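Local coordinates for succinylglutamate desuccinylase/aspartoacylase (Ruegeria sp. TM1040, PDB 3NA6), which probably hydrolyses the amide bond of an N-acylated amino acid, as a metal-dependent enzyme of the succinylglutamate desuccinylase/aspartoacylase family, at residues 6-10 and 22-26; 66-72 and 85-90; 167-171 and 203-207; 304-310 and 323-329. All coordinates share one frame; numbering follows the deposited sequence.

Interaction 1 (6-10 and 22-26); sequences PISPT and FLKLP
Ile7 uses its two branches on two different leucines: CG1 lies 3.7 Å from Leu25 CB, while the CG2 methyl reaches Leu23 CB at 3.8 Å. This split follows from the first torsion, which sets CG2 opposite the backbone N (chi1 of CG1 -76°) and keeps CG1 beside that N. Further along, the ring of Pro9 rests on the CD2 methyl of Leu23. Tyr129 of helix 122-134 packs on both Ile7 and Pro9, and Val122 and Ile126 of the same helix meet Leu25. Outside this apolar layer, Ser8 and Lys24 form an antiparallel hydrogen-bonded pair, with Ser8 N to Lys24 O and Lys24 N to Ser8 O both 3.1 Å. Thr10 carries the bonding on with main chain and side chain together: its N donates to Phe22 O (2.8 Å), and its OG1, standing in for a main-chain carbonyl, accepts from Phe22 N (2.8 Å). At the polar edge, one water donates to Pro6 O and Lys24 O, accepts from Lys24 NZ at 2.8 Å, and is also hydrogen-bonded to Ser8 OG. Bends at chi3 and chi4 bring the ammonium group back to this water, and Lys24 also makes a cation-pi contact with Phe261 of the second subunit. Strand 8-9 thus closes a beta hairpin with strand 17-26 and forms one margin of the large mixed sheet within this chain.

Interaction 2 (66-72 and 85-90); sequences PVALQEL and LIIVPY
Leu69 rests on both Ile87 and Pro89, its CB lying 3.9 Å from Ile87 CG2 and the same distance from Pro89 CB. One helical turn on, Leu72 CD2 meets the far end of Ile87 at CD1 (3.7 Å) and also touches Leu85 CD1 (4.1 Å). The two branches of Ile87 are therefore shared between two leucines: CG2 lies opposite the backbone N and serves Leu69, while CG1 carries CD1 to Leu72. At the other end, Pro66 CB approaches Tyr90 CE1 at 3.9 Å, and Pro89 CB sits over the centre of one face of the Tyr90 ring. Gln70, bent at chi2 (-75°), folds back over this corner; its amide plane stands 78° from the tyrosine ring, and OE1 lies 3.6 Å from Pro89 CG. The next shell holds these groups in place. Leu54 of strand 51-55 and Leu229 of helix 219-235 both press on Leu69 and Leu72, and Phe96 stacks on Tyr90. In the third subunit, Ser289 O is hydrogen-bonded to Tyr90 OH and Arg292 O to Gln70 NE2. The helix thus lies on the strand in a beta-alpha-beta unit (51-55, 64-75, 83-88), with an axis separation of 8.5 Å. Its chemistry is divided: leucine, isoleucine and proline carbons join the two elements inside the subunit, whereas the polar ends of Gln70 and Tyr90 bind main-chain carbonyls across the subunit interface.

Interaction 3 (167-171 and 203-207); sequences LQDAC and GKVLV
Leu167 is the principal bump of the helix, its forked end pressed onto the backbone of the chain entering the strand. With CG opposite the backbone N (chi1 179°), the side chain reaches out to the main chain of Gly203 and Lys204, where CD1 lies 3.7 Å from Lys204 C and CD2 3.9 Å from Gly203 CA. Gly203, with a positive phi of 86°, closes the preceding helix in a Schellman motif and offers a bare main-chain surface to the fork. The complementary bump is Val205: its CG2 fits between Leu167 and Ala170, 3.6 Å from Ala170 CB and 4.1 Å from Leu167 CD1. Beyond it, Cys171 SG drops beside the strand backbone, 3.8 Å from Leu206 N and 3.9 Å from Val205 CA. Replacing Leu167 by an alanine would probably open a gap over Gly203 and Lys204 and strip Val205 CG2 of one wall of its notch. A water bound to both Cys171 O and Leu206 O marks the polar margin. Ala174, on the next turn of helix 165-178, continues the packing onto Val205 and Val207. No direct hydrogen bond spans the two segments, so the contact between them rests mainly on the fit of carbon and sulfur surfaces, with the water bridge at its margin.

Interaction 4 (304-310 and 323-329); sequences RSGVLIS and AAVIGVV
Gly306 to Ser310 and Ala323 to Gly327 pair as antiparallel strands interrupted by a classic beta bulge, in which Ile309 and Ser310 both face Val325. Ile309 N donates to Val325 O at 2.9 Å, and Ser310 N adds a weak bond to the same oxygen; Val307 and Gly327 exchange two main-chain bonds. Packing is tight on the side of Leu308, whose CD1 methyl meets Ala324 CB at 3.6 Å and Ile326 CD1 at 3.8 Å; Ile270 of strand 266-270 covers Leu308 further. Close fit also marks the two glycines. Ile326 CG2 lies 3.7 Å from Gly306 CA, and Ile309 CG2 lies 3.8 Å from Gly327 CA, each methyl occupying ground that a CB on the glycine would need. Trp34 of the fourth subunit packs on both Ser310 and Val325. The exposed fringe is looser: the CG2 atoms of Val307 and Val329 are 4.3 Å apart. Arg304, extended from CG to NE, reaches across to 323-329 and meets two residues there, Ile326 at the guanidinium edge and Val328 over a face. A leucine in its place would probably leave Ile326 O without this side-chain donor and uncover the methyl of Val328. There, Arg304 NH2 bonds to Ile326 O at 3.0 Å (161° at the hydrogen), close to the guanidinium plane, while Val328 CG2 sits over one face, offset toward the rim.

In the fold
Interactions 1, 2 and 3 all involve the large mixed sheet: interaction 1 at one margin, interactions 2 and 3 where helices lie against its strands. The centres of interactions 1 and 2 are about 18 Å apart, and those of interactions 2 and 3 about 21 Å. Interaction 4 belongs to a separate antiparallel sheet, its centre about 43 Å from that of interaction 1, across the middle of the chain. The side chains of Pro66 (interaction 2) and Leu206 (interaction 3) come close to His59, Glu62 and His145 but make no contact with them; the donor atoms of these three converge on an unoccupied position, consistent with the zinc site of this family. The bound calcium lies elsewhere, at Thr82 and Gly237, about 11 Å from the side chain of Leu85.

Interaction 1 (6-10 and 22-26)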
loop_
_atom_site.group_PDB
_atom_site.type_symbol
_atom_site.label_atom_id
_atom_site.label_comp_id
_atom_site.label_asym_id
_atom_site.label_seq_id
_atom_site.Cartn_x
_atom_site.Cartn_y
_atom_site.Cartn_z
ATOM N N PRO A 6 -8.480 -18.679 23.926
ATOM C CA PRO A 6 -7.625 -17.764 24.710
ATOM C C PRO A 6 -8.265 -16.442 25.178
ATOM O O PRO A 6 -7.607 -15.662 25.862
ATOM C CB PRO A 6 -6.478 -17.453 23.759
ATOM C CG PRO A 6 -7.110 -17.564 22.379
ATOM C CD PRO A 6 -8.115 -18.694 22.500
ATOM N N ILE A 7 -9.526 -16.189 24.842
ATOM C CA ILE A 7 -10.164 -14.945 25.288
ATOM C C ILE A 7 -10.437 -14.964 26.790
ATOM O O ILE A 7 -10.906 -15.965 27.304
ATOM C CB ILE A 7 -11.455 -14.632 24.489
ATOM C CG1 ILE A 7 -11.070 -14.105 23.103
ATOM C CG2 ILE A 7 -12.403 -13.690 25.282
ATOM C CD1 ILE A 7 -12.199 -14.088 22.097
ATOM N N SER A 8 -10.119 -13.876 27.487
ATOM C CA SER A 8 -10.550 -13.699 28.869
ATOM C C SER A 8 -11.185 -12.335 29.077
ATOM O O SER A 8 -10.593 -11.316 28.740
ATOM C CB SER A 8 -9.428 -13.917 29.899
ATOM O OG SER A 8 -8.201 -13.477 29.403
ATOM N N PRO A 9 -12.406 -12.326 29.617
ATOM C CA PRO A 9 -13.068 -11.075 29.910
ATOM C C PRO A 9 -12.377 -10.336 31.013
ATOM O O PRO A 9 -11.754 -10.952 31.883
ATOM C CB PRO A 9 -14.477 -11.491 30.350
ATOM C CG PRO A 9 -14.623 -12.911 30.024
ATOM C CD PRO A 9 -13.260 -13.492 29.907
ATOM N N THR A 10 -12.425 -9.017 30.944
ATOM C CA THR A 10 -11.922 -8.161 32.003
ATOM C C THR A 10 -12.997 -7.912 33.073
ATOM O O THR A 10 -12.756 -7.218 34.043
ATOM C CB THR A 10 -11.447 -6.792 31.457
ATOM O OG1 THR A 10 -12.557 -6.031 30.941
ATOM C CG2 THR A 10 -10.410 -6.986 30.383
ATOM N N PHE A 22 -14.065 -5.605 28.573
ATOM C CA PHE A 22 -13.553 -6.103 27.306
ATOM C C PHE A 22 -13.391 -7.604 27.293
ATOM O O PHE A 22 -13.149 -8.207 28.312
ATOM C CB PHE A 22 -12.195 -5.471 26.974
ATOM C CG PHE A 22 -12.192 -3.974 27.117
ATOM C CD1 PHE A 22 -12.645 -3.162 26.081
ATOM C CD2 PHE A 22 -11.829 -3.385 28.318
ATOM C CE1 PHE A 22 -12.712 -1.790 26.238
ATOM C CE2 PHE A 22 -11.904 -2.010 28.471
ATOM C CZ PHE A 22 -12.338 -1.227 27.420
ATOM N N LEU A 23 -13.551 -8.192 26.111
ATOM C CA LEU A 23 -13.036 -9.511 25.841
ATOM C C LEU A 23 -11.602 -9.333 25.309
ATOM O O LEU A 23 -11.381 -8.799 24.211
ATOM C CB LEU A 23 -13.914 -10.200 24.789
ATOM C CG LEU A 23 -15.402 -10.316 25.161
ATOM C CD1 LEU A 23 -16.164 -11.051 24.083
ATOM C CD2 LEU A 23 -15.591 -10.996 26.494
ATOM N N LYS A 24 -10.633 -9.726 26.104
ATOM C CA LYS A 24 -9.237 -9.649 25.706
ATOM C C LYS A 24 -8.818 -10.863 24.895
ATOM O O LYS A 24 -8.749 -11.995 25.397
ATOM C CB LYS A 24 -8.363 -9.512 26.945
ATOM C CG LYS A 24 -6.888 -9.183 26.697
ATOM C CD LYS A 24 -6.218 -8.764 28.058
ATOM C CE LYS A 24 -4.975 -9.573 28.394
ATOM N NZ LYS A 24 -4.992 -11.069 28.220
ATOM N N LEU A 25 -8.563 -10.622 23.622
ATOM C CA LEU A 25 -8.117 -11.676 22.715
ATOM C C LEU A 25 -6.657 -11.408 22.438
ATOM O O LEU A 25 -6.334 -10.423 21.778
ATOM C CB LEU A 25 -8.954 -11.596 21.439
ATOM C CG LEU A 25 -8.593 -12.378 20.191
ATOM C CD1 LEU A 25 -8.354 -13.804 20.565
ATOM C CD2 LEU A 25 -9.764 -12.187 19.216
ATOM N N PRO A 26 -5.763 -12.256 22.948
ATOM C CA PRO A 26 -4.363 -12.060 22.626
ATOM C C PRO A 26 -4.096 -12.027 21.133
ATOM O O PRO A 26 -4.608 -12.837 20.402
ATOM C CB PRO A 26 -3.676 -13.261 23.277
ATOM C CG PRO A 26 -4.613 -13.710 24.355
ATOM C CD PRO A 26 -5.976 -13.459 23.769
HETATM O O HOH W 1 -6.638 -13.028 27.200
#

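Interaction 2 (66-72 and 85-90)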
loop_
_atom_site.group_PDB
_atom_site.type_symbol
_atom_site.label_atom_id
_atom_site.label_comp_id
_atom_site.label_asym_id
_atom_site.label_seq_id
_atom_site.Cartn_x
_atom_site.Cartn_y
_atom_site.Cartn_z
ATOM N N PRO A 66 -25.035 -1.163 16.183
ATOM C CA PRO A 66 -24.081 -0.555 17.099
ATOM C C PRO A 66 -24.578 0.699 17.837
ATOM O O PRO A 66 -24.292 0.865 19.029
ATOM C CB PRO A 66 -22.909 -0.256 16.181
ATOM C CG PRO A 66 -22.913 -1.416 15.244
ATOM C CD PRO A 66 -24.375 -1.616 14.942
ATOM N N VAL A 67 -25.301 1.578 17.150
ATOM C CA VAL A 67 -25.888 2.749 17.816
ATOM C C VAL A 67 -26.878 2.301 18.897
ATOM O O VAL A 67 -26.825 2.773 20.043
ATOM C CB VAL A 67 -26.556 3.692 16.793
ATOM C CG1 VAL A 67 -27.369 4.784 17.511
ATOM C CG2 VAL A 67 -25.493 4.306 15.876
ATOM N N ALA A 68 -27.804 1.410 18.533
ATOM C CA ALA A 68 -28.829 0.938 19.473
ATOM C C ALA A 68 -28.223 0.240 20.688
ATOM O O ALA A 68 -28.694 0.419 21.835
ATOM C CB ALA A 68 -29.837 -0.000 18.752
ATOM N N LEU A 69 -27.145 -0.513 20.447
ATOM C CA LEU A 69 -26.497 -1.305 21.507
ATOM C C LEU A 69 -25.610 -0.449 22.383
ATOM O O LEU A 69 -25.570 -0.669 23.615
ATOM C CB LEU A 69 -25.738 -2.525 20.941
ATOM C CG LEU A 69 -26.659 -3.575 20.285
ATOM C CD1 LEU A 69 -25.897 -4.671 19.495
ATOM C CD2 LEU A 69 -27.524 -4.241 21.388
ATOM N N GLN A 70 -24.929 0.546 21.804
ATOM C CA GLN A 70 -24.158 1.441 22.662
ATOM C C GLN A 70 -25.114 2.177 23.603
ATOM O O GLN A 70 -24.825 2.307 24.785
ATOM C CB GLN A 70 -23.320 2.465 21.895
ATOM C CG GLN A 70 -22.031 1.936 21.328
ATOM C CD GLN A 70 -20.951 1.725 22.421
ATOM O OE1 GLN A 70 -21.194 1.102 23.463
ATOM N NE2 GLN A 70 -19.775 2.217 22.167
ATOM N N GLU A 71 -26.253 2.638 23.088
ATOM C CA GLU A 71 -27.210 3.359 23.945
ATOM C C GLU A 71 -27.780 2.426 25.017
ATOM O O GLU A 71 -27.859 2.779 26.186
ATOM C CB GLU A 71 -28.335 3.953 23.127
ATOM C CG GLU A 71 -29.265 4.822 23.941
ATOM C CD GLU A 71 -30.462 5.266 23.162
ATOM O OE1 GLU A 71 -30.358 6.232 22.378
ATOM O OE2 GLU A 71 -31.518 4.654 23.342
ATOM N N LEU A 72 -28.142 1.219 24.616
ATOM C CA LEU A 72 -28.620 0.224 25.572
ATOM C C LEU A 72 -27.601 -0.005 26.694
ATOM O O LEU A 72 -27.960 0.009 27.865
ATOM C CB LEU A 72 -28.950 -1.115 24.879
ATOM C CG LEU A 72 -29.758 -2.088 25.765
ATOM C CD1 LEU A 72 -31.225 -1.633 25.895
ATOM C CD2 LEU A 72 -29.670 -3.486 25.233
ATOM N N LEU A 85 -28.575 -9.151 30.126
ATOM C CA LEU A 85 -28.169 -8.668 28.808
ATOM C C LEU A 85 -26.650 -8.830 28.638
ATOM O O LEU A 85 -25.907 -8.340 29.444
ATOM C CB LEU A 85 -28.569 -7.191 28.659
ATOM C CG LEU A 85 -30.053 -6.850 28.823
ATOM C CD1 LEU A 85 -30.235 -5.325 28.895
ATOM C CD2 LEU A 85 -30.892 -7.450 27.687
ATOM N N ILE A 86 -26.184 -9.536 27.608
ATOM C CA ILE A 86 -24.751 -9.527 27.250
ATOM C C ILE A 86 -24.674 -8.737 25.935
ATOM O O ILE A 86 -25.168 -9.214 24.883
ATOM C CB ILE A 86 -24.183 -10.921 27.061
ATOM C CG1 ILE A 86 -24.332 -11.719 28.355
ATOM C CG2 ILE A 86 -22.703 -10.860 26.674
ATOM C CD1 ILE A 86 -24.034 -13.223 28.227
ATOM N N ILE A 87 -24.111 -7.523 26.015
ATOM C CA ILE A 87 -24.156 -6.540 24.941
ATOM C C ILE A 87 -22.750 -6.366 24.331
ATOM O O ILE A 87 -21.819 -5.962 25.017
ATOM C CB ILE A 87 -24.606 -5.170 25.469
ATOM C CG1 ILE A 87 -25.887 -5.311 26.307
ATOM C CG2 ILE A 87 -24.757 -4.183 24.280
ATOM C CD1 ILE A 87 -26.414 -4.001 26.952
ATOM N N VAL A 88 -22.626 -6.654 23.044
ATOM C CA VAL A 88 -21.366 -6.523 22.282
ATOM C C VAL A 88 -21.702 -5.688 21.036
ATOM O O VAL A 88 -22.098 -6.223 20.006
ATOM C CB VAL A 88 -20.862 -7.913 21.875
ATOM C CG1 VAL A 88 -19.537 -7.852 21.088
ATOM C CG2 VAL A 88 -20.710 -8.809 23.122
ATOM N N PRO A 89 -21.598 -4.361 21.143
ATOM C CA PRO A 89 -22.015 -3.504 20.012
ATOM C C PRO A 89 -21.155 -3.659 18.769
ATOM O O PRO A 89 -21.630 -3.416 17.665
ATOM C CB PRO A 89 -21.893 -2.080 20.556
ATOM C CG PRO A 89 -21.463 -2.199 21.994
ATOM C CD PRO A 89 -21.086 -3.597 22.290
ATOM N N TYR A 90 -19.892 -4.029 18.968
ATOM C CA TYR A 90 -18.933 -4.181 17.890
ATOM C C TYR A 90 -18.386 -5.620 17.882
ATOM O O TYR A 90 -17.374 -5.919 18.475
ATOM C CB TYR A 90 -17.811 -3.160 18.043
ATOM C CG TYR A 90 -18.206 -1.753 18.374
ATOM C CD1 TYR A 90 -19.129 -1.068 17.611
ATOM C CD2 TYR A 90 -17.582 -1.069 19.416
ATOM C CE1 TYR A 90 -19.455 0.294 17.890
ATOM C CE2 TYR A 90 -17.880 0.266 19.705
ATOM C CZ TYR A 90 -18.848 0.944 18.941
ATOM O OH TYR A 90 -19.146 2.271 19.228
#

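Interaction 3 (167-171 and 203-207)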
loop_
_atom_site.group_PDB
_atom_site.type_symbol
_atom_site.label_atom_id
_atom_site.label_comp_id
_atom_site.label_asym_id
_atom_site.label_seq_id
_atom_site.Cartn_x
_atom_site.Cartn_y
_atom_site.Cartn_z
ATOM N N LEU A 167 -39.544 -24.113 16.923
ATOM C CA LEU A 167 -38.585 -23.017 16.985
ATOM C C LEU A 167 -38.877 -21.982 15.883
ATOM O O LEU A 167 -38.746 -20.788 16.104
ATOM C CB LEU A 167 -37.165 -23.559 16.842
ATOM C CG LEU A 167 -35.989 -22.584 16.852
ATOM C CD1 LEU A 167 -35.991 -21.808 18.143
ATOM C CD2 LEU A 167 -34.658 -23.373 16.652
ATOM N N GLN A 168 -39.284 -22.462 14.706
ATOM C CA GLN A 168 -39.610 -21.584 13.604
ATOM C C GLN A 168 -40.705 -20.622 14.030
ATOM O O GLN A 168 -40.625 -19.428 13.771
ATOM C CB GLN A 168 -40.057 -22.388 12.380
ATOM C CG GLN A 168 -40.402 -21.532 11.144
ATOM C CD GLN A 168 -40.900 -22.346 9.970
ATOM O OE1 GLN A 168 -40.164 -23.162 9.402
ATOM N NE2 GLN A 168 -42.174 -22.146 9.601
ATOM N N ASP A 169 -41.732 -21.142 14.699
ATOM C CA ASP A 169 -42.809 -20.304 15.152
ATOM C C ASP A 169 -42.326 -19.329 16.224
ATOM O O ASP A 169 -42.820 -18.214 16.287
ATOM C CB ASP A 169 -43.976 -21.127 15.692
ATOM C CG ASP A 169 -44.785 -21.798 14.596
ATOM O OD1 ASP A 169 -44.603 -21.454 13.404
ATOM O OD2 ASP A 169 -45.610 -22.666 14.945
ATOM N N ALA A 170 -41.412 -19.762 17.087
ATOM C CA ALA A 170 -40.885 -18.896 18.141
ATOM C C ALA A 170 -40.086 -17.744 17.524
ATOM O O ALA A 170 -40.243 -16.571 17.913
ATOM C CB ALA A 170 -40.007 -19.703 19.117
ATOM N N CYS A 171 -39.235 -18.083 16.555
ATOM C CA CYS A 171 -38.487 -17.070 15.811
ATOM C C CYS A 171 -39.407 -16.092 15.079
ATOM O O CYS A 171 -39.170 -14.894 15.090
ATOM C CB CYS A 171 -37.518 -17.726 14.824
ATOM S SG CYS A 171 -36.146 -18.650 15.596
ATOM N N GLY A 203 -31.231 -24.809 19.151
ATOM C CA GLY A 203 -32.616 -24.756 19.622
ATOM C C GLY A 203 -33.021 -23.411 20.166
ATOM O O GLY A 203 -34.008 -23.332 20.882
ATOM N N LYS A 204 -32.286 -22.349 19.789
ATOM C CA LYS A 204 -32.481 -21.010 20.356
ATOM C C LYS A 204 -33.030 -19.998 19.365
ATOM O O LYS A 204 -32.711 -20.024 18.175
ATOM C CB LYS A 204 -31.164 -20.504 20.974
ATOM C CG LYS A 204 -30.783 -21.278 22.218
ATOM C CD LYS A 204 -29.364 -21.028 22.695
ATOM C CE LYS A 204 -29.056 -21.899 23.892
ATOM N NZ LYS A 204 -27.696 -21.666 24.373
ATOM N N VAL A 205 -33.903 -19.120 19.862
ATOM C CA VAL A 205 -34.484 -18.058 19.058
ATOM C C VAL A 205 -33.422 -17.051 18.636
ATOM O O VAL A 205 -32.593 -16.601 19.449
ATOM C CB VAL A 205 -35.627 -17.311 19.810
ATOM C CG1 VAL A 205 -36.033 -16.056 19.057
ATOM C CG2 VAL A 205 -36.805 -18.215 19.956
ATOM N N LEU A 206 -33.439 -16.728 17.350
ATOM C CA LEU A 206 -32.564 -15.750 16.773
ATOM C C LEU A 206 -33.436 -14.659 16.143
ATOM O O LEU A 206 -34.399 -14.972 15.440
ATOM C CB LEU A 206 -31.657 -16.363 15.692
ATOM C CG LEU A 206 -30.954 -15.242 14.895
ATOM C CD1 LEU A 206 -29.552 -14.953 15.462
ATOM C CD2 LEU A 206 -30.969 -15.526 13.416
ATOM N N VAL A 207 -33.085 -13.397 16.406
ATOM C CA VAL A 207 -33.723 -12.224 15.779
ATOM C C VAL A 207 -32.648 -11.570 14.929
ATOM O O VAL A 207 -31.517 -11.348 15.392
ATOM C CB VAL A 207 -34.248 -11.260 16.886
ATOM C CG1 VAL A 207 -34.530 -9.870 16.350
ATOM C CG2 VAL A 207 -35.456 -11.874 17.549
HETATM O O HOH W 2 -36.679 -13.754 14.993
#

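Interaction 4 (304-310 and 323-329)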
loop_
_atom_site.group_PDB
_atom_site.type_symbol
_atom_site.label_atom_id
_atom_site.label_comp_id
_atom_site.label_asym_id
_atom_site.label_seq_id
_atom_site.Cartn_x
_atom_site.Cartn_y
_atom_site.Cartn_z
ATOM N N ARG A 304 -40.317 -9.674 -12.770
ATOM C CA ARG A 304 -41.695 -9.768 -12.278
ATOM C C ARG A 304 -42.100 -8.482 -11.552
ATOM O O ARG A 304 -41.253 -7.645 -11.220
ATOM C CB ARG A 304 -41.786 -10.907 -11.286
ATOM C CG ARG A 304 -40.914 -10.642 -10.072
ATOM C CD ARG A 304 -40.901 -11.823 -9.157
ATOM N NE ARG A 304 -40.183 -11.512 -7.934
ATOM C CZ ARG A 304 -40.414 -12.094 -6.756
ATOM N NH1 ARG A 304 -41.352 -13.037 -6.628
ATOM N NH2 ARG A 304 -39.712 -11.723 -5.690
ATOM N N SER A 305 -43.381 -8.346 -11.253
ATOM C CA SER A 305 -43.864 -7.165 -10.579
ATOM C C SER A 305 -43.543 -7.208 -9.090
ATOM O O SER A 305 -43.447 -8.267 -8.481
ATOM C CB SER A 305 -45.357 -7.014 -10.794
ATOM O OG SER A 305 -45.629 -6.901 -12.185
ATOM N N GLY A 306 -43.377 -6.037 -8.503
ATOM C CA GLY A 306 -43.089 -5.971 -7.084
ATOM C C GLY A 306 -42.667 -4.594 -6.628
ATOM O O GLY A 306 -43.087 -3.575 -7.202
ATOM N N VAL A 307 -41.848 -4.591 -5.574
ATOM C CA VAL A 307 -41.224 -3.377 -5.026
ATOM C C VAL A 307 -39.713 -3.614 -4.887
ATOM O O VAL A 307 -39.264 -4.734 -4.711
ATOM C CB VAL A 307 -41.836 -2.981 -3.671
ATOM C CG1 VAL A 307 -43.375 -2.691 -3.812
ATOM C CG2 VAL A 307 -41.600 -4.063 -2.609
ATOM N N LEU A 308 -38.925 -2.549 -4.973
ATOM C CA LEU A 308 -37.490 -2.670 -4.848
ATOM C C LEU A 308 -37.143 -2.838 -3.383
ATOM O O LEU A 308 -37.467 -1.972 -2.530
ATOM C CB LEU A 308 -36.839 -1.428 -5.423
ATOM C CG LEU A 308 -35.333 -1.415 -5.383
ATOM C CD1 LEU A 308 -34.768 -2.295 -6.505
ATOM C CD2 LEU A 308 -34.846 0.030 -5.462
ATOM N N ILE A 309 -36.496 -3.955 -3.069
ATOM C CA ILE A 309 -36.188 -4.247 -1.685
ATOM C C ILE A 309 -34.687 -4.165 -1.379
ATOM O O ILE A 309 -34.304 -4.031 -0.224
ATOM C CB ILE A 309 -36.803 -5.613 -1.198
ATOM C CG1 ILE A 309 -36.201 -6.797 -1.934
ATOM C CG2 ILE A 309 -38.334 -5.604 -1.304
ATOM C CD1 ILE A 309 -36.606 -8.150 -1.327
ATOM N N SER A 310 -33.850 -4.249 -2.405
ATOM C CA SER A 310 -32.412 -4.143 -2.228
ATOM C C SER A 310 -31.805 -3.481 -3.447
ATOM O O SER A 310 -32.292 -3.681 -4.555
ATOM C CB SER A 310 -31.787 -5.532 -2.064
ATOM O OG SER A 310 -30.422 -5.378 -1.665
ATOM N N ALA A 323 -27.253 -5.751 -8.804
ATOM C CA ALA A 323 -27.799 -4.398 -9.025
ATOM C C ALA A 323 -29.004 -4.074 -8.140
ATOM O O ALA A 323 -29.144 -2.965 -7.665
ATOM C CB ALA A 323 -28.207 -4.218 -10.495
ATOM N N ALA A 324 -29.885 -5.036 -7.960
ATOM C CA ALA A 324 -31.158 -4.789 -7.335
ATOM C C ALA A 324 -31.873 -6.105 -7.112
ATOM O O ALA A 324 -31.598 -7.107 -7.798
ATOM C CB ALA A 324 -32.002 -3.901 -8.229
ATOM N N VAL A 325 -32.783 -6.107 -6.142
ATOM C CA VAL A 325 -33.640 -7.258 -5.911
ATOM C C VAL A 325 -35.064 -6.736 -5.798
ATOM O O VAL A 325 -35.313 -5.768 -5.072
ATOM C CB VAL A 325 -33.268 -7.993 -4.603
ATOM C CG1 VAL A 325 -34.314 -9.115 -4.284
ATOM C CG2 VAL A 325 -31.837 -8.544 -4.678
ATOM N N ILE A 326 -35.985 -7.364 -6.533
ATOM C CA ILE A 326 -37.411 -7.010 -6.516
ATOM C C ILE A 326 -38.163 -7.978 -5.608
ATOM O O ILE A 326 -38.132 -9.183 -5.821
ATOM C CB ILE A 326 -38.014 -7.060 -7.940
ATOM C CG1 ILE A 326 -37.277 -6.100 -8.873
ATOM C CG2 ILE A 326 -39.539 -6.749 -7.903
ATOM C CD1 ILE A 326 -37.116 -4.584 -8.338
ATOM N N GLY A 327 -38.817 -7.468 -4.579
ATOM C CA GLY A 327 -39.584 -8.321 -3.658
ATOM C C GLY A 327 -41.070 -8.190 -3.934
ATOM O O GLY A 327 -41.480 -7.323 -4.701
ATOM N N VAL A 328 -41.882 -9.029 -3.294
ATOM C CA VAL A 328 -43.330 -9.040 -3.514
ATOM C C VAL A 328 -44.072 -8.871 -2.192
ATOM O O VAL A 328 -43.824 -9.604 -1.251
ATOM C CB VAL A 328 -43.763 -10.328 -4.242
ATOM C CG1 VAL A 328 -45.266 -10.315 -4.563
ATOM C CG2 VAL A 328 -42.967 -10.473 -5.547
ATOM N N VAL A 329 -44.941 -7.866 -2.109
ATOM C CA VAL A 329 -45.740 -7.614 -0.889
ATOM C C VAL A 329 -46.828 -8.672 -0.749
ATOM O O VAL A 329 -47.558 -8.932 -1.700
ATOM C CB VAL A 329 -46.391 -6.210 -0.900
ATOM C CG1 VAL A 329 -47.399 -6.076 0.235
ATOM C CG2 VAL A 329 -45.310 -5.133 -0.819
#